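Local coordinates for type 3 secretion system regulator YopR (Yersinia pestis, PDB 1Z21), which may help regulate assembly of the plague bacterium's type III secretion injectisome, perhaps by controlling secretion or polymerisation of the needle subunit, and contributes to virulence, at residues A[12-17]-A[74-79]; A[36-41]-A[60-65]. All blocks are in the same frame, centred on the assembly; numbering follows the deposited sequence.

Contact 1: A[12-17]-A[74-79]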
loop_
_atom_site.group_PDB
_atom_site.type_symbol
_atom_site.label_atom_id
_atom_site.label_comp_id
_atom_site.label_asym_id
_atom_site.label_seq_id
_atom_site.Cartn_x
_atom_site.Cartn_y
_atom_site.Cartn_z
ATOM N N VAL A 12 -2.185 5.195 -15.978
ATOM C CA VAL A 12 -3.069 4.365 -16.812
ATOM C C VAL A 12 -3.724 3.260 -15.973
ATOM O O VAL A 12 -4.907 2.950 -16.144
ATOM C CB VAL A 12 -2.338 3.741 -18.025
ATOM C CG1 VAL A 12 -3.290 2.833 -18.827
ATOM C CG2 VAL A 12 -1.759 4.838 -18.922
ATOM N N LEU A 13 -2.962 2.677 -15.054
ATOM C CA LEU A 13 -3.487 1.660 -14.154
ATOM C C LEU A 13 -4.614 2.230 -13.301
ATOM O O LEU A 13 -5.664 1.614 -13.158
ATOM C CB LEU A 13 -2.382 1.093 -13.256
ATOM C CG LEU A 13 -1.488 0.028 -13.881
ATOM C CD1 LEU A 13 -0.177 -0.130 -13.124
ATOM C CD2 LEU A 13 -2.214 -1.294 -13.947
ATOM N N TRP A 14 -4.395 3.407 -12.721
ATOM C CA TRP A 14 -5.403 3.999 -11.852
ATOM C C TRP A 14 -6.650 4.347 -12.664
ATOM O O TRP A 14 -7.763 4.195 -12.169
ATOM C CB TRP A 14 -4.862 5.217 -11.108
ATOM C CG TRP A 14 -4.057 4.872 -9.878
ATOM C CD1 TRP A 14 -2.729 5.129 -9.665
ATOM C CD2 TRP A 14 -4.529 4.225 -8.689
ATOM N NE1 TRP A 14 -2.352 4.680 -8.424
ATOM C CE2 TRP A 14 -3.434 4.112 -7.807
ATOM C CE3 TRP A 14 -5.770 3.711 -8.282
ATOM C CZ2 TRP A 14 -3.542 3.531 -6.543
ATOM C CZ3 TRP A 14 -5.880 3.124 -7.015
ATOM C CH2 TRP A 14 -4.769 3.038 -6.164
ATOM N N GLN A 15 -6.453 4.794 -13.903
ATOM C CA GLN A 15 -7.559 5.102 -14.810
ATOM C C GLN A 15 -8.447 3.892 -14.984
ATOM O O GLN A 15 -9.670 3.999 -14.857
ATOM C CB GLN A 15 -7.050 5.559 -16.183
ATOM C CG GLN A 15 -6.538 6.994 -16.232
ATOM C CD GLN A 15 -5.727 7.276 -17.489
ATOM O OE1 GLN A 15 -5.881 6.583 -18.503
ATOM N NE2 GLN A 15 -4.848 8.277 -17.423
ATOM N N GLN A 16 -7.833 2.748 -15.271
ATOM C CA GLN A 16 -8.579 1.516 -15.488
ATOM C C GLN A 16 -9.200 1.009 -14.198
ATOM O O GLN A 16 -10.307 0.474 -14.214
ATOM C CB GLN A 16 -7.712 0.420 -16.123
ATOM C CG GLN A 16 -7.432 0.605 -17.605
ATOM C CD GLN A 16 -8.690 0.743 -18.451
ATOM O OE1 GLN A 16 -9.518 -0.172 -18.489
ATOM N NE2 GLN A 16 -8.836 1.889 -19.121
ATOM N N TYR A 17 -8.506 1.181 -13.077
ATOM C CA TYR A 17 -9.061 0.730 -11.809
ATOM C C TYR A 17 -10.349 1.490 -11.478
ATOM O O TYR A 17 -11.368 0.871 -11.201
ATOM C CB TYR A 17 -8.064 0.886 -10.662
ATOM C CG TYR A 17 -8.685 0.570 -9.331
ATOM C CD1 TYR A 17 -8.985 -0.737 -8.982
ATOM C CD2 TYR A 17 -9.009 1.584 -8.429
ATOM C CE1 TYR A 17 -9.589 -1.027 -7.761
ATOM C CE2 TYR A 17 -9.613 1.299 -7.222
ATOM C CZ TYR A 17 -9.898 -0.004 -6.899
ATOM O OH TYR A 17 -10.488 -0.286 -5.697
ATOM N N GLU A 74 -5.479 4.035 0.755
ATOM C CA GLU A 74 -6.383 3.077 1.381
ATOM C C GLU A 74 -6.546 1.830 0.521
ATOM O O GLU A 74 -6.442 0.728 1.014
ATOM C CB GLU A 74 -7.743 3.718 1.637
ATOM C CG GLU A 74 -7.708 4.772 2.734
ATOM C CD GLU A 74 -8.940 5.654 2.759
ATOM O OE1 GLU A 74 -9.771 5.574 1.831
ATOM O OE2 GLU A 74 -9.066 6.436 3.718
ATOM N N ALA A 75 -6.752 2.020 -0.779
ATOM C CA ALA A 75 -6.874 0.888 -1.702
ATOM C C ALA A 75 -5.596 0.077 -1.784
ATOM O O ALA A 75 -5.628 -1.150 -1.752
ATOM C CB ALA A 75 -7.265 1.389 -3.083
ATOM N N ILE A 76 -4.467 0.765 -1.915
ATOM C CA ILE A 76 -3.174 0.112 -1.968
ATOM C C ILE A 76 -2.912 -0.699 -0.699
ATOM O O ILE A 76 -2.540 -1.853 -0.781
ATOM C CB ILE A 76 -2.042 1.134 -2.240
ATOM C CG1 ILE A 76 -2.145 1.679 -3.681
ATOM C CG2 ILE A 76 -0.664 0.524 -1.963
ATOM C CD1 ILE A 76 -1.761 0.701 -4.787
ATOM N N LEU A 77 -3.127 -0.097 0.464
ATOM C CA LEU A 77 -2.867 -0.757 1.747
ATOM C C LEU A 77 -3.671 -2.049 1.888
ATOM O O LEU A 77 -3.126 -3.081 2.254
ATOM C CB LEU A 77 -3.155 0.199 2.932
ATOM C CG LEU A 77 -2.078 1.270 3.187
ATOM C CD1 LEU A 77 -2.588 2.305 4.186
ATOM C CD2 LEU A 77 -0.799 0.630 3.664
ATOM N N LEU A 78 -4.958 -1.976 1.568
ATOM C CA LEU A 78 -5.847 -3.130 1.621
ATOM C C LEU A 78 -5.379 -4.206 0.641
ATOM O O LEU A 78 -5.327 -5.377 0.988
ATOM C CB LEU A 78 -7.296 -2.709 1.356
ATOM C CG LEU A 78 -7.888 -1.918 2.533
ATOM C CD1 LEU A 78 -9.179 -1.218 2.178
ATOM C CD2 LEU A 78 -8.107 -2.813 3.720
ATOM N N GLN A 79 -4.979 -3.807 -0.557
ATOM C CA GLN A 79 -4.526 -4.793 -1.538
ATOM C C GLN A 79 -3.183 -5.422 -1.156
ATOM O O GLN A 79 -2.991 -6.610 -1.334
ATOM C CB GLN A 79 -4.489 -4.192 -2.943
ATOM C CG GLN A 79 -4.168 -5.228 -4.044
ATOM C CD GLN A 79 -5.228 -6.315 -4.171
ATOM O OE1 GLN A 79 -6.420 -6.065 -3.938
ATOM N NE2 GLN A 79 -4.803 -7.522 -4.557
#
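Trp14 meets Ile76 with the far edge of its indole. CZ2 of Trp14 lies 3.7 Å from CG1 of Ile76 and 3.8 Å from its CD1, and the neighbouring ring carbon CH2 lies 3.9 Å from the same CG1. CG1 of Ile76 thus faces the CZ2-CH2 edge near the ring plane, and CD1 stands off the plane beside the same edge. The CB of Ala75 sits near this edge too, 4.3 Å from CH2 of Trp14. One turn of helix further on, Tyr17 extends alongside the indole, and its OH comes within 4.5 Å of the Ala75 CB, a looser touch at the margin.

The long reach of the tryptophan bridges two helices whose local axes stay 13.8 Å apart and run almost perpendicular, at 88°. In Ile76, CG1 is anti to the carbonyl carbon (chi1 -69°), which turns the longer branch to the indole and sets CG2 anti to the backbone N. The indole is fixed further by its surroundings: NE1 of Trp14 is hydrogen-bonded to OD1 of Asp67, Arg72 makes a cation-pi contact with the ring system, and the ring of Tyr18 meets it with the planes about 20° apart. Leu31 of helix 25-43 also touches Trp14, and Val35 of that helix touches Ile76.

The contact therefore joins the N-terminal helix 6-19 to helix 71-82 mainly through Trp14, with Tyr17 at the margin: rather than close helix packing, side chains span the gap between two nearly perpendicular helices of the five-helix, all-alpha core domain of YopR.

Contact 2: A[36-41]-A[60-65]; sequences REALLA and RSVLQQ
This is a buried, wholly apolar helix-helix contact near the middle of the YopR core domain, joining helix 25-43 to helix 52-66, which follows it in the chain. The backbones come close here, with the CA atoms of Leu39 and Val62 only 6.9 Å apart, and three side chains carry the packing.

Val62 points at the opposing helix and places its CG1 methyl between two successive residues. That methyl lies 3.7 Å from the CB of Ala38 and 3.8 Å from CD2 of Leu39. CG1 is anti to the backbone N of Val62 (chi1 178°), and this rotation delivers it to both partners, while the CG2 methyl makes a more distant approach of 4.1 Å to CD2 of Leu39. Leu39 comes in from the flank, with CG anti to its carbonyl carbon (chi1 -75°), and CD2 rests against the branch point of the valine, 3.8 Å from CB of Val62. The small side chain of Ala38 is consistent with the close approach of the helices at this level.

Other helices continue the apolar layer. Leu96 of helix 94-107 touches Leu39, and Leu63, next to Val62, packs on Trp73 of helix 71-82. The side chains of Arg36 and Arg60 leave the backbone away from the other segment; Arg36 forms a salt bridge with Glu29, and Arg60 forms one with Glu103.

Close packing of a beta-branched residue against alanine and leucine here unites two sequence-adjacent helices in the hydrophobic interior of a compact five-helix domain, structurally similar to one domain of the secretion regulator YopN.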
loop_
_atom_site.group_PDB
_atom_site.type_symbol
_atom_site.label_atom_id
_atom_site.label_comp_id
_atom_site.label_asym_id
_atom_site.label_seq_id
_atom_site.Cartn_x
_atom_site.Cartn_y
_atom_site.Cartn_z
ATOM N N ARG A 36 4.008 -3.401 -2.209
ATOM C CA ARG A 36 4.205 -4.556 -1.351
ATOM C C ARG A 36 5.680 -4.940 -1.318
ATOM O O ARG A 36 6.241 -5.154 -0.249
ATOM C CB ARG A 36 3.359 -5.736 -1.825
ATOM C CG ARG A 36 3.417 -6.941 -0.888
ATOM C CD ARG A 36 2.677 -8.151 -1.383
ATOM N NE ARG A 36 1.251 -7.889 -1.606
ATOM C CZ ARG A 36 0.647 -7.900 -2.793
ATOM N NH1 ARG A 36 1.323 -8.142 -3.912
ATOM N NH2 ARG A 36 -0.652 -7.658 -2.858
ATOM N N GLU A 37 6.315 -5.029 -2.484
ATOM C CA GLU A 37 7.749 -5.360 -2.549
ATOM C C GLU A 37 8.594 -4.390 -1.718
ATOM O O GLU A 37 9.480 -4.811 -0.969
ATOM C CB GLU A 37 8.238 -5.404 -4.001
ATOM C CG GLU A 37 7.673 -6.605 -4.751
ATOM C CD GLU A 37 7.909 -6.592 -6.255
ATOM O OE1 GLU A 37 8.216 -5.526 -6.843
ATOM O OE2 GLU A 37 7.763 -7.678 -6.855
ATOM N N ALA A 38 8.310 -3.097 -1.831
ATOM C CA ALA A 38 9.075 -2.088 -1.102
ATOM C C ALA A 38 8.823 -2.183 0.409
ATOM O O ALA A 38 9.734 -1.986 1.213
ATOM C CB ALA A 38 8.736 -0.711 -1.615
ATOM N N LEU A 39 7.589 -2.491 0.790
ATOM C CA LEU A 39 7.232 -2.603 2.206
ATOM C C LEU A 39 7.817 -3.870 2.815
ATOM O O LEU A 39 8.270 -3.868 3.948
ATOM C CB LEU A 39 5.712 -2.575 2.386
ATOM C CG LEU A 39 5.054 -1.195 2.228
ATOM C CD1 LEU A 39 3.549 -1.330 2.191
ATOM C CD2 LEU A 39 5.453 -0.228 3.339
ATOM N N LEU A 40 7.810 -4.958 2.062
ATOM C CA LEU A 40 8.409 -6.203 2.533
ATOM C C LEU A 40 9.927 -6.057 2.693
ATOM O O LEU A 40 10.519 -6.662 3.586
ATOM C CB LEU A 40 8.051 -7.354 1.592
ATOM C CG LEU A 40 6.637 -7.906 1.813
ATOM C CD1 LEU A 40 6.284 -8.932 0.740
ATOM C CD2 LEU A 40 6.481 -8.520 3.194
ATOM N N ALA A 41 10.546 -5.231 1.857
ATOM C CA ALA A 41 11.977 -4.952 1.954
ATOM C C ALA A 41 12.311 -4.167 3.220
ATOM O O ALA A 41 13.406 -4.306 3.755
ATOM C CB ALA A 41 12.457 -4.196 0.728
ATOM N N ARG A 60 4.427 5.478 5.524
ATOM C CA ARG A 60 3.848 6.552 4.707
ATOM C C ARG A 60 4.848 7.052 3.667
ATOM O O ARG A 60 4.464 7.372 2.556
ATOM C CB ARG A 60 3.335 7.684 5.580
ATOM C CG ARG A 60 2.255 7.218 6.536
ATOM C CD ARG A 60 1.511 8.319 7.224
ATOM N NE ARG A 60 2.291 8.927 8.294
ATOM C CZ ARG A 60 2.083 8.765 9.601
ATOM N NH1 ARG A 60 1.129 7.976 10.077
ATOM N NH2 ARG A 60 2.861 9.405 10.456
ATOM N N SER A 61 6.132 7.045 4.017
ATOM C CA SER A 61 7.194 7.440 3.096
ATOM C C SER A 61 7.254 6.524 1.876
ATOM O O SER A 61 7.409 6.994 0.743
ATOM C CB SER A 61 8.544 7.440 3.807
ATOM O OG SER A 61 9.543 7.771 2.883
ATOM N N VAL A 62 7.114 5.222 2.118
ATOM C CA VAL A 62 7.016 4.235 1.046
ATOM C C VAL A 62 5.769 4.481 0.178
ATOM O O VAL A 62 5.859 4.511 -1.044
ATOM C CB VAL A 62 7.015 2.782 1.580
ATOM C CG1 VAL A 62 6.849 1.794 0.424
ATOM C CG2 VAL A 62 8.306 2.479 2.349
ATOM N N LEU A 63 4.611 4.674 0.796
ATOM C CA LEU A 63 3.394 4.915 0.025
ATOM C C LEU A 63 3.562 6.126 -0.892
ATOM O O LEU A 63 3.156 6.080 -2.059
ATOM C CB LEU A 63 2.183 5.110 0.946
ATOM C CG LEU A 63 1.744 3.907 1.791
ATOM C CD1 LEU A 63 0.555 4.281 2.651
ATOM C CD2 LEU A 63 1.414 2.681 0.943
ATOM N N GLN A 64 4.181 7.188 -0.363
ATOM C CA GLN A 64 4.397 8.442 -1.095
ATOM C C GLN A 64 5.315 8.285 -2.304
ATOM O O GLN A 64 5.240 9.082 -3.236
ATOM C CB GLN A 64 4.981 9.515 -0.160
ATOM C CG GLN A 64 5.122 10.920 -0.788
ATOM C CD GLN A 64 3.806 11.465 -1.328
ATOM O OE1 GLN A 64 3.713 11.876 -2.496
ATOM N NE2 GLN A 64 2.786 11.461 -0.489
ATOM N N GLN A 65 6.187 7.280 -2.287
ATOM C CA GLN A 65 7.053 6.990 -3.430
ATOM C C GLN A 65 6.249 6.670 -4.690
ATOM O O GLN A 65 6.727 6.880 -5.813
ATOM C CB GLN A 65 7.988 5.805 -3.142
ATOM C CG GLN A 65 9.177 6.086 -2.203
ATOM C CD GLN A 65 9.890 4.801 -1.750
ATOM O OE1 GLN A 65 9.865 3.787 -2.452
ATOM N NE2 GLN A 65 10.509 4.841 -0.575
#

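In the fold
Contacts 1 and 2 lie on opposite sides of the centre of the domain, their own centres about 15 Å apart, and contact 2 is nested along the chain inside the loop that contact 1 closes. Helix 71-82 connects them directly. CD1 of Leu77, in segment 74-79, packs 4.0 Å from CD1 of Leu63 in segment 60-65, with CG2 of Ile76 at 4.2 Å from CD2 of Leu63. A polar link adds to this: O of Gln79 lies 3.0 Å from NH2 of Arg36, probably a hydrogen bond. Together the two contacts engage four of the five helices, with helix 94-107 touching side chains from both.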